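Local coordinates for glycosylation Associate Protein 1 (Streptococcus agalactiae serotype V, PDB 6OYC) that probably takes part, in complex with its partner proteins, in the glycosylation and accessory Sec-dependent export of a streptococcal surface glycoprotein, at residues Leu158-Gln168 with Ile178-Gly186; Asn346-Glu357 with Thr404-Leu412. One frame throughout, in Å; residues are numbered along the deposited sequence.

Contact 1 (Leu158-Gln168 with Ile178-Gly186); sequences LYYDNGGEAYQ and IMREYLREG
The guanidinium of Arg180 lies flat over one face of the Tyr167 ring, planes 10° apart, with CZ 3.5 Å from Tyr167 CE1. This off-centre cation-pi stack depends on the bend at chi3 of Arg180 (-48°), which turns the group back onto the ring, and a salt bridge from NE to Asp169 helps fix its rotation. Tyr167 holds CG between its backbone N and carbonyl carbon (chi1 54°), which places the ring between that guanidinium and CB of Tyr159 on the opposite face. Tyr167 CB sits over the face of the Tyr182 ring, 4.2 Å from the centroid, in a CH-pi contact. The two tyrosine side chains run side by side, and Tyr182 stacks on His189.

Beyond the end of strand 177-182, Arg184 reaches Asp161 at the Asp161-Gly164 turn: NH2 meets OD2 at 2.9 Å in a straight salt bridge, carboxylate and guanidinium nearly coplanar. On the sheet face of Gln168 and Glu181, Leu183 packs CD1 against Leu158 CD2 at 3.6 Å. Gln168 OE1 bonds Arg13 and NE2 goes to Tyr16 and Ser156, while Glu181 OE1 is shared between the Tyr170 hydroxyl and a salt bridge to Arg13. Backbone bonds join Gln168 and Glu181 in both directions, and Leu183 N reaches Ala166 O at 2.8 Å. Along the strand's other edge, a classic beta bulge at Ala166 and Tyr167 opposes Tyr159, within an antiparallel beta meander.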
loop_
_atom_site.group_PDB
_atom_site.type_symbol
_atom_site.label_atom_id
_atom_site.label_comp_id
_atom_site.label_asym_id
_atom_site.label_seq_id
_atom_site.Cartn_x
_atom_site.Cartn_y
_atom_site.Cartn_z
ATOM N N LEU A 158 1.710 24.196 4.384
ATOM C CA LEU A 158 3.131 24.115 4.070
ATOM C C LEU A 158 3.497 25.383 3.302
ATOM O O LEU A 158 3.004 25.598 2.191
ATOM C CB LEU A 158 3.425 22.850 3.255
ATOM C CG LEU A 158 4.853 22.293 3.329
ATOM C CD1 LEU A 158 4.981 20.883 2.736
ATOM C CD2 LEU A 158 5.837 23.258 2.656
ATOM N N TYR A 159 4.352 26.219 3.883
ATOM C CA TYR A 159 4.736 27.475 3.247
ATOM C C TYR A 159 6.031 27.320 2.474
ATOM O O TYR A 159 6.928 26.569 2.869
ATOM C CB TYR A 159 4.906 28.594 4.276
ATOM C CG TYR A 159 3.613 29.018 4.920
ATOM C CD1 TYR A 159 3.139 28.353 6.037
ATOM C CD2 TYR A 159 2.853 30.070 4.392
ATOM C CE1 TYR A 159 1.962 28.728 6.632
ATOM C CE2 TYR A 159 1.662 30.462 4.991
ATOM C CZ TYR A 159 1.225 29.779 6.107
ATOM O OH TYR A 159 0.058 30.131 6.717
ATOM N N TYR A 160 6.134 28.067 1.380
ATOM C CA TYR A 160 7.293 28.030 0.506
ATOM C C TYR A 160 7.911 29.414 0.411
ATOM O O TYR A 160 7.223 30.425 0.562
ATOM C CB TYR A 160 6.912 27.558 -0.919
ATOM C CG TYR A 160 6.350 26.166 -0.983
ATOM C CD1 TYR A 160 5.001 25.926 -0.749
ATOM C CD2 TYR A 160 7.166 25.084 -1.283
ATOM C CE1 TYR A 160 4.477 24.628 -0.809
ATOM C CE2 TYR A 160 6.659 23.787 -1.336
ATOM C CZ TYR A 160 5.315 23.568 -1.106
ATOM O OH TYR A 160 4.810 22.287 -1.171
ATOM N N ASP A 161 9.212 29.461 0.139
ATOM C CA ASP A 161 9.830 30.693 -0.330
ATOM C C ASP A 161 10.733 30.340 -1.505
ATOM O O ASP A 161 10.710 29.214 -2.012
ATOM C CB ASP A 161 10.558 31.434 0.806
ATOM C CG ASP A 161 11.502 30.549 1.591
ATOM O OD1 ASP A 161 11.989 29.537 1.049
ATOM O OD2 ASP A 161 11.763 30.873 2.766
ATOM N N ASN A 162 11.483 31.326 -1.988
ATOM C CA ASN A 162 12.573 31.038 -2.913
ATOM C C ASN A 162 13.636 30.273 -2.141
ATOM O O ASN A 162 14.157 30.764 -1.134
ATOM C CB ASN A 162 13.143 32.322 -3.510
ATOM C CG ASN A 162 12.068 33.316 -3.898
ATOM O OD1 ASN A 162 11.020 32.941 -4.425
ATOM N ND2 ASN A 162 12.322 34.594 -3.630
ATOM N N GLY A 163 13.939 29.063 -2.588
ATOM C CA GLY A 163 14.602 28.095 -1.736
ATOM C C GLY A 163 13.739 26.902 -1.395
ATOM O O GLY A 163 14.207 26.011 -0.675
ATOM N N GLY A 164 12.492 26.861 -1.889
ATOM C CA GLY A 164 11.601 25.720 -1.754
ATOM C C GLY A 164 10.768 25.696 -0.486
ATOM O O GLY A 164 10.267 26.729 -0.013
ATOM N N GLU A 165 10.608 24.494 0.067
ATOM C CA GLU A 165 9.915 24.334 1.339
ATOM C C GLU A 165 10.579 25.176 2.420
ATOM O O GLU A 165 11.807 25.208 2.545
ATOM C CB GLU A 165 9.893 22.860 1.737
ATOM C CG GLU A 165 9.079 22.010 0.754
ATOM C CD GLU A 165 8.960 20.560 1.174
ATOM O OE1 GLU A 165 9.892 20.044 1.823
ATOM O OE2 GLU A 165 7.936 19.929 0.851
ATOM N N ALA A 166 9.759 25.897 3.177
ATOM C CA ALA A 166 10.239 26.709 4.278
ATOM C C ALA A 166 9.838 26.111 5.625
ATOM O O ALA A 166 10.709 25.715 6.397
ATOM C CB ALA A 166 9.724 28.143 4.107
ATOM N N TYR A 167 8.537 25.987 5.910
ATOM C CA TYR A 167 8.062 25.400 7.162
ATOM C C TYR A 167 6.591 25.008 7.022
ATOM O O TYR A 167 5.884 25.449 6.111
ATOM C CB TYR A 167 8.235 26.368 8.341
ATOM C CG TYR A 167 7.586 27.721 8.094
ATOM C CD1 TYR A 167 6.233 27.927 8.334
ATOM C CD2 TYR A 167 8.322 28.779 7.601
ATOM C CE1 TYR A 167 5.645 29.144 8.099
ATOM C CE2 TYR A 167 7.733 30.009 7.357
ATOM C CZ TYR A 167 6.405 30.183 7.607
ATOM O OH TYR A 167 5.833 31.406 7.364
ATOM N N GLN A 168 6.128 24.218 7.986
ATOM C CA GLN A 168 4.776 23.679 7.994
ATOM C C GLN A 168 4.102 24.018 9.318
ATOM O O GLN A 168 4.626 23.680 10.389
ATOM C CB GLN A 168 4.789 22.157 7.785
ATOM C CG GLN A 168 3.420 21.595 7.444
ATOM C CD GLN A 168 3.482 20.533 6.342
ATOM O OE1 GLN A 168 4.553 19.993 6.039
ATOM N NE2 GLN A 168 2.329 20.230 5.749
ATOM N N ILE A 178 -0.808 24.780 16.394
ATOM C CA ILE A 178 -0.223 24.068 17.526
ATOM C C ILE A 178 1.292 24.075 17.457
ATOM O O ILE A 178 1.960 24.272 18.473
ATOM C CB ILE A 178 -0.750 22.629 17.610
ATOM C CG1 ILE A 178 -2.276 22.631 17.694
ATOM C CG2 ILE A 178 -0.123 21.931 18.792
ATOM C CD1 ILE A 178 -2.810 23.311 18.901
ATOM N N MET A 179 1.859 23.857 16.275
ATOM C CA MET A 179 3.311 23.841 16.166
ATOM C C MET A 179 3.708 24.160 14.735
ATOM O O MET A 179 2.930 23.971 13.795
ATOM C CB MET A 179 3.902 22.495 16.596
ATOM C CG MET A 179 3.483 21.363 15.689
ATOM S SD MET A 179 4.139 19.765 16.121
ATOM C CE MET A 179 3.325 18.750 14.897
ATOM N N ARG A 180 4.932 24.655 14.590
ATOM C CA ARG A 180 5.547 24.904 13.294
ATOM C C ARG A 180 6.802 24.050 13.160
ATOM O O ARG A 180 7.639 24.028 14.069
ATOM C CB ARG A 180 5.887 26.383 13.124
ATOM C CG ARG A 180 6.862 26.654 11.991
ATOM C CD ARG A 180 7.043 28.152 11.776
ATOM N NE ARG A 180 5.759 28.835 11.710
ATOM C CZ ARG A 180 5.622 30.127 11.443
ATOM N NH1 ARG A 180 6.699 30.866 11.203
ATOM N NH2 ARG A 180 4.413 30.675 11.397
ATOM N N GLU A 181 6.915 23.340 12.040
ATOM C CA GLU A 181 8.047 22.472 11.727
ATOM C C GLU A 181 8.784 23.072 10.543
ATOM O O GLU A 181 8.206 23.197 9.459
ATOM C CB GLU A 181 7.591 21.044 11.384
ATOM C CG GLU A 181 8.734 20.106 10.959
ATOM C CD GLU A 181 8.262 18.785 10.319
ATOM O OE1 GLU A 181 7.070 18.630 9.942
ATOM O OE2 GLU A 181 9.103 17.882 10.199
ATOM N N TYR A 182 10.047 23.441 10.747
ATOM C CA TYR A 182 10.853 24.021 9.684
ATOM C C TYR A 182 11.363 22.934 8.740
ATOM O O TYR A 182 11.550 21.778 9.135
ATOM C CB TYR A 182 12.009 24.844 10.282
ATOM C CG TYR A 182 11.535 26.203 10.784
ATOM C CD1 TYR A 182 10.911 26.326 12.020
ATOM C CD2 TYR A 182 11.665 27.346 9.996
ATOM C CE1 TYR A 182 10.454 27.563 12.487
ATOM C CE2 TYR A 182 11.211 28.585 10.439
ATOM C CZ TYR A 182 10.605 28.683 11.689
ATOM O OH TYR A 182 10.144 29.902 12.135
ATOM N N LEU A 183 11.595 23.327 7.471
ATOM C CA LEU A 183 11.826 22.394 6.368
ATOM C C LEU A 183 13.030 22.779 5.514
ATOM O O LEU A 183 13.125 22.347 4.366
ATOM C CB LEU A 183 10.582 22.300 5.471
ATOM C CG LEU A 183 9.266 21.866 6.129
ATOM C CD1 LEU A 183 8.110 21.947 5.131
ATOM C CD2 LEU A 183 9.381 20.455 6.748
ATOM N N ARG A 184 13.942 23.590 6.029
ATOM C CA ARG A 184 15.087 24.019 5.238
ATOM C C ARG A 184 16.287 23.124 5.491
ATOM O O ARG A 184 16.338 22.378 6.466
ATOM C CB ARG A 184 15.447 25.461 5.567
ATOM C CG ARG A 184 14.401 26.432 5.088
ATOM C CD ARG A 184 14.277 27.596 6.036
ATOM N NE ARG A 184 13.483 28.686 5.478
ATOM C CZ ARG A 184 12.906 29.620 6.225
ATOM N NH1 ARG A 184 13.052 29.585 7.546
ATOM N NH2 ARG A 184 12.188 30.579 5.656
ATOM N N GLU A 185 17.261 23.200 4.590
ATOM C CA GLU A 185 18.528 22.527 4.834
ATOM C C GLU A 185 19.147 23.040 6.130
ATOM O O GLU A 185 19.258 24.253 6.347
ATOM C CB GLU A 185 19.479 22.746 3.661
ATOM C CG GLU A 185 20.907 22.260 3.930
ATOM C CD GLU A 185 21.143 20.834 3.434
ATOM O OE1 GLU A 185 21.818 20.055 4.144
ATOM O OE2 GLU A 185 20.655 20.493 2.330
ATOM N N GLY A 186 19.532 22.114 7.004
ATOM C CA GLY A 186 20.117 22.478 8.277
ATOM C C GLY A 186 19.148 22.978 9.326
ATOM O O GLY A 186 19.594 23.329 10.430
#

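Contact 2 (Asn346-Glu357 with Thr404-Leu412); sequences NNDIKVTFVSYE and TRLSFTHPL
The Arg405 guanidinium has Asn347 O over one face, 2.9 Å above its plane, and Ile349 O at its edge, where NE donates at 2.8 Å. A weak second bond runs from NH2 to the same Ile349 oxygen, and NH2 also donates to Met343 O. Bends at chi2 and chi3 fold the arginine back over the turn that precedes strand 349-354. At the other end the edge of the His410 ring meets Ser355 O: ND1 donates at 2.6 Å, only 4° out of the ring plane. Phe353 carries Val351 CG1 over one face, and Leu406 CD2 approaches the same ring obliquely, 4.0 Å from CE2. Phe408 CD2 lies 3.9 Å from Phe353 CB, and its CZ 3.6 Å from Ser355 CB. Val354 CG1 lies over a face of Tyr356, whose CE1 touches Pro411 CG at 3.9 Å.

Between these ends, five backbone bonds zip the strands in parallel register. Thr352 CG2 meets Thr409 CG2 at 3.5 Å.

Arg405 and His410 thus extend the pairing beyond both ends of strand 406-409 by giving side-chain N-H groups to main-chain carbonyls. The oxygens round Arg405 would probably stabilise its charge, and the ND1 bond probably holds the imidazole in its orientation.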
loop_
_atom_site.group_PDB
_atom_site.type_symbol
_atom_site.label_atom_id
_atom_site.label_comp_id
_atom_site.label_asym_id
_atom_site.label_seq_id
_atom_site.Cartn_x
_atom_site.Cartn_y
_atom_site.Cartn_z
ATOM N N ASN A 346 -9.176 -21.701 -28.795
ATOM C CA ASN A 346 -10.151 -21.556 -27.707
ATOM C C ASN A 346 -10.724 -20.138 -27.736
ATOM O O ASN A 346 -10.097 -19.203 -27.227
ATOM C CB ASN A 346 -9.518 -21.872 -26.368
ATOM C CG ASN A 346 -10.541 -21.970 -25.258
ATOM O OD1 ASN A 346 -11.603 -21.355 -25.322
ATOM N ND2 ASN A 346 -10.228 -22.752 -24.231
ATOM N N ASN A 347 -11.935 -20.008 -28.294
ATOM C CA ASN A 347 -12.605 -18.726 -28.492
ATOM C C ASN A 347 -13.070 -18.074 -27.192
ATOM O O ASN A 347 -13.470 -16.903 -27.218
ATOM C CB ASN A 347 -13.807 -18.916 -29.428
ATOM C CG ASN A 347 -14.497 -20.257 -29.226
ATOM O OD1 ASN A 347 -15.277 -20.431 -28.288
ATOM N ND2 ASN A 347 -14.208 -21.213 -30.104
ATOM N N ASP A 348 -13.043 -18.794 -26.068
ATOM C CA ASP A 348 -13.470 -18.232 -24.795
ATOM C C ASP A 348 -12.343 -17.516 -24.050
ATOM O O ASP A 348 -12.621 -16.744 -23.125
ATOM C CB ASP A 348 -14.078 -19.334 -23.918
ATOM C CG ASP A 348 -15.454 -19.779 -24.410
ATOM O OD1 ASP A 348 -16.052 -19.071 -25.244
ATOM O OD2 ASP A 348 -15.935 -20.840 -23.976
ATOM N N ILE A 349 -11.088 -17.733 -24.449
ATOM C CA ILE A 349 -9.962 -17.067 -23.807
ATOM C C ILE A 349 -9.930 -15.603 -24.219
ATOM O O ILE A 349 -10.066 -15.271 -25.404
ATOM C CB ILE A 349 -8.648 -17.768 -24.169
ATOM C CG1 ILE A 349 -8.581 -19.143 -23.509
ATOM C CG2 ILE A 349 -7.468 -16.916 -23.760
ATOM C CD1 ILE A 349 -7.447 -19.987 -24.009
ATOM N N LYS A 350 -9.788 -14.721 -23.231
ATOM C CA LYS A 350 -9.555 -13.302 -23.441
ATOM C C LYS A 350 -8.328 -12.900 -22.635
ATOM O O LYS A 350 -8.039 -13.495 -21.595
ATOM C CB LYS A 350 -10.772 -12.478 -23.028
ATOM C CG LYS A 350 -12.057 -12.932 -23.714
ATOM C CD LYS A 350 -13.204 -11.964 -23.468
ATOM C CE LYS A 350 -14.444 -12.329 -24.280
ATOM N NZ LYS A 350 -15.600 -11.453 -23.925
ATOM N N VAL A 351 -7.591 -11.903 -23.116
ATOM C CA VAL A 351 -6.370 -11.476 -22.441
ATOM C C VAL A 351 -6.498 -10.007 -22.058
ATOM O O VAL A 351 -6.735 -9.146 -22.916
ATOM C CB VAL A 351 -5.112 -11.715 -23.297
ATOM C CG1 VAL A 351 -3.853 -11.201 -22.552
ATOM C CG2 VAL A 351 -4.963 -13.198 -23.642
ATOM N N THR A 352 -6.341 -9.721 -20.772
ATOM C CA THR A 352 -6.187 -8.349 -20.295
ATOM C C THR A 352 -4.716 -8.104 -19.989
ATOM O O THR A 352 -4.170 -8.678 -19.035
ATOM C CB THR A 352 -7.019 -8.083 -19.047
ATOM O OG1 THR A 352 -8.387 -8.402 -19.300
ATOM C CG2 THR A 352 -6.882 -6.618 -18.632
ATOM N N PHE A 353 -4.091 -7.233 -20.780
ATOM C CA PHE A 353 -2.735 -6.777 -20.498
ATOM C C PHE A 353 -2.752 -5.727 -19.394
ATOM O O PHE A 353 -3.534 -4.767 -19.435
ATOM C CB PHE A 353 -2.080 -6.212 -21.752
ATOM C CG PHE A 353 -1.912 -7.223 -22.837
ATOM C CD1 PHE A 353 -1.078 -8.320 -22.648
ATOM C CD2 PHE A 353 -2.623 -7.108 -24.027
ATOM C CE1 PHE A 353 -0.929 -9.267 -23.642
ATOM C CE2 PHE A 353 -2.488 -8.053 -25.028
ATOM C CZ PHE A 353 -1.637 -9.131 -24.846
ATOM N N VAL A 354 -1.883 -5.913 -18.413
ATOM C CA VAL A 354 -1.895 -5.135 -17.184
ATOM C C VAL A 354 -0.546 -4.447 -17.042
ATOM O O VAL A 354 0.501 -5.108 -17.060
ATOM C CB VAL A 354 -2.194 -6.028 -15.973
ATOM C CG1 VAL A 354 -2.141 -5.224 -14.637
ATOM C CG2 VAL A 354 -3.542 -6.708 -16.181
ATOM N N SER A 355 -0.568 -3.122 -16.920
ATOM C CA SER A 355 0.627 -2.336 -16.647
ATOM C C SER A 355 0.419 -1.588 -15.340
ATOM O O SER A 355 -0.552 -0.829 -15.198
ATOM C CB SER A 355 0.924 -1.358 -17.784
ATOM O OG SER A 355 1.893 -0.410 -17.386
ATOM N N TYR A 356 1.321 -1.808 -14.392
ATOM C CA TYR A 356 1.319 -1.088 -13.134
ATOM C C TYR A 356 2.202 0.160 -13.174
ATOM O O TYR A 356 2.291 0.869 -12.167
ATOM C CB TYR A 356 1.767 -2.013 -11.995
ATOM C CG TYR A 356 0.890 -3.236 -11.742
ATOM C CD1 TYR A 356 -0.478 -3.107 -11.487
ATOM C CD2 TYR A 356 1.445 -4.524 -11.725
ATOM C CE1 TYR A 356 -1.266 -4.220 -11.249
ATOM C CE2 TYR A 356 0.658 -5.650 -11.472
ATOM C CZ TYR A 356 -0.695 -5.487 -11.244
ATOM O OH TYR A 356 -1.479 -6.592 -10.994
ATOM N N GLU A 357 2.828 0.463 -14.309
ATOM C CA GLU A 357 3.730 1.607 -14.387
ATOM C C GLU A 357 2.941 2.907 -14.309
ATOM O O GLU A 357 2.077 3.167 -15.154
ATOM C CB GLU A 357 4.542 1.562 -15.680
ATOM C CG GLU A 357 5.454 2.778 -15.828
ATOM C CD GLU A 357 6.285 3.044 -14.564
ATOM O OE1 GLU A 357 6.874 2.100 -14.012
ATOM O OE2 GLU A 357 6.350 4.203 -14.105
ATOM N N THR A 404 -12.992 -7.675 -30.318
ATOM C CA THR A 404 -11.642 -8.070 -29.925
ATOM C C THR A 404 -11.652 -8.788 -28.587
ATOM O O THR A 404 -12.543 -8.586 -27.762
ATOM C CB THR A 404 -10.723 -6.863 -29.832
ATOM O OG1 THR A 404 -9.385 -7.304 -29.584
ATOM C CG2 THR A 404 -11.171 -5.964 -28.703
ATOM N N ARG A 405 -10.659 -9.649 -28.392
ATOM C CA ARG A 405 -10.462 -10.352 -27.136
ATOM C C ARG A 405 -9.199 -9.900 -26.413
ATOM O O ARG A 405 -8.747 -10.578 -25.481
ATOM C CB ARG A 405 -10.430 -11.859 -27.382
ATOM C CG ARG A 405 -11.394 -12.294 -28.468
ATOM C CD ARG A 405 -12.240 -13.480 -28.057
ATOM N NE ARG A 405 -11.443 -14.670 -27.773
ATOM C CZ ARG A 405 -10.964 -15.511 -28.692
ATOM N NH1 ARG A 405 -11.194 -15.299 -29.981
ATOM N NH2 ARG A 405 -10.242 -16.565 -28.309
ATOM N N LEU A 406 -8.609 -8.782 -26.829
ATOM C CA LEU A 406 -7.464 -8.183 -26.155
ATOM C C LEU A 406 -7.852 -6.834 -25.574
ATOM O O LEU A 406 -8.548 -6.044 -26.226
ATOM C CB LEU A 406 -6.289 -7.978 -27.113
ATOM C CG LEU A 406 -5.726 -9.199 -27.819
ATOM C CD1 LEU A 406 -4.528 -8.800 -28.687
ATOM C CD2 LEU A 406 -5.354 -10.229 -26.779
ATOM N N SER A 407 -7.371 -6.555 -24.364
ATOM C CA SER A 407 -7.478 -5.215 -23.814
ATOM C C SER A 407 -6.211 -4.880 -23.040
ATOM O O SER A 407 -5.373 -5.741 -22.741
ATOM C CB SER A 407 -8.719 -5.049 -22.918
ATOM O OG SER A 407 -8.775 -6.056 -21.923
ATOM N N PHE A 408 -6.087 -3.597 -22.722
ATOM C CA PHE A 408 -4.960 -3.065 -21.984
ATOM C C PHE A 408 -5.517 -2.204 -20.865
ATOM O O PHE A 408 -6.348 -1.326 -21.115
ATOM C CB PHE A 408 -4.048 -2.251 -22.909
ATOM C CG PHE A 408 -2.853 -1.658 -22.228
ATOM C CD1 PHE A 408 -2.926 -0.403 -21.613
ATOM C CD2 PHE A 408 -1.645 -2.340 -22.209
ATOM C CE1 PHE A 408 -1.813 0.143 -20.985
ATOM C CE2 PHE A 408 -0.534 -1.796 -21.595
ATOM C CZ PHE A 408 -0.615 -0.553 -20.980
ATOM N N THR A 409 -5.081 -2.455 -19.634
ATOM C CA THR A 409 -5.561 -1.671 -18.508
ATOM C C THR A 409 -4.405 -1.325 -17.578
ATOM O O THR A 409 -3.385 -2.022 -17.523
ATOM C CB THR A 409 -6.664 -2.394 -17.714
ATOM O OG1 THR A 409 -7.186 -1.498 -16.733
ATOM C CG2 THR A 409 -6.113 -3.584 -16.969
ATOM N N HIS A 410 -4.600 -0.240 -16.824
ATOM C CA HIS A 410 -3.633 0.252 -15.847
ATOM C C HIS A 410 -4.353 0.481 -14.524
ATOM O O HIS A 410 -4.866 1.575 -14.269
ATOM C CB HIS A 410 -2.966 1.538 -16.336
ATOM C CG HIS A 410 -2.199 2.257 -15.265
ATOM N ND1 HIS A 410 -1.216 1.643 -14.516
ATOM C CD2 HIS A 410 -2.288 3.526 -14.803
ATOM C CE1 HIS A 410 -0.728 2.506 -13.645
ATOM N NE2 HIS A 410 -1.361 3.655 -13.801
ATOM N N PRO A 411 -4.413 -0.524 -13.660
ATOM C CA PRO A 411 -5.077 -0.337 -12.357
ATOM C C PRO A 411 -4.376 0.743 -11.535
ATOM O O PRO A 411 -3.149 0.810 -11.502
ATOM C CB PRO A 411 -4.959 -1.713 -11.692
ATOM C CG PRO A 411 -4.535 -2.667 -12.814
ATOM C CD PRO A 411 -3.800 -1.852 -13.813
ATOM N N LEU A 412 -5.175 1.599 -10.873
ATOM C CA LEU A 412 -4.684 2.760 -10.136
ATOM C C LEU A 412 -4.480 2.501 -8.647
ATOM O O LEU A 412 -3.846 3.317 -7.978
ATOM C CB LEU A 412 -5.658 3.946 -10.292
ATOM C CG LEU A 412 -5.952 4.372 -11.746
ATOM C CD1 LEU A 412 -7.171 5.289 -11.852
ATOM C CD2 LEU A 412 -4.734 5.020 -12.380
#

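How the contacts relate
From the N terminus, the chain first lays down three strands of the seven-stranded parallel sheet, then leaves it for the long antiparallel sheet. There contact 1 closes a short loop, with nine residues between its segments, tying strands 164-171 and 177-182. The chain then returns to complete the first parallel sheet before entering a second. Contact 2 closes a longer excursion of 46 residues, including helix 360-375 and an unmodelled stretch, 386-401, and brings the edge strand 406-409 beside strand 349-354 in a right-handed parallel crossover. The contacts follow in series, neither nested nor crossed. Their centres lie 45 Å apart on opposite sides of the chain's centre, consistent with two separate regions of a GT-B-related protein.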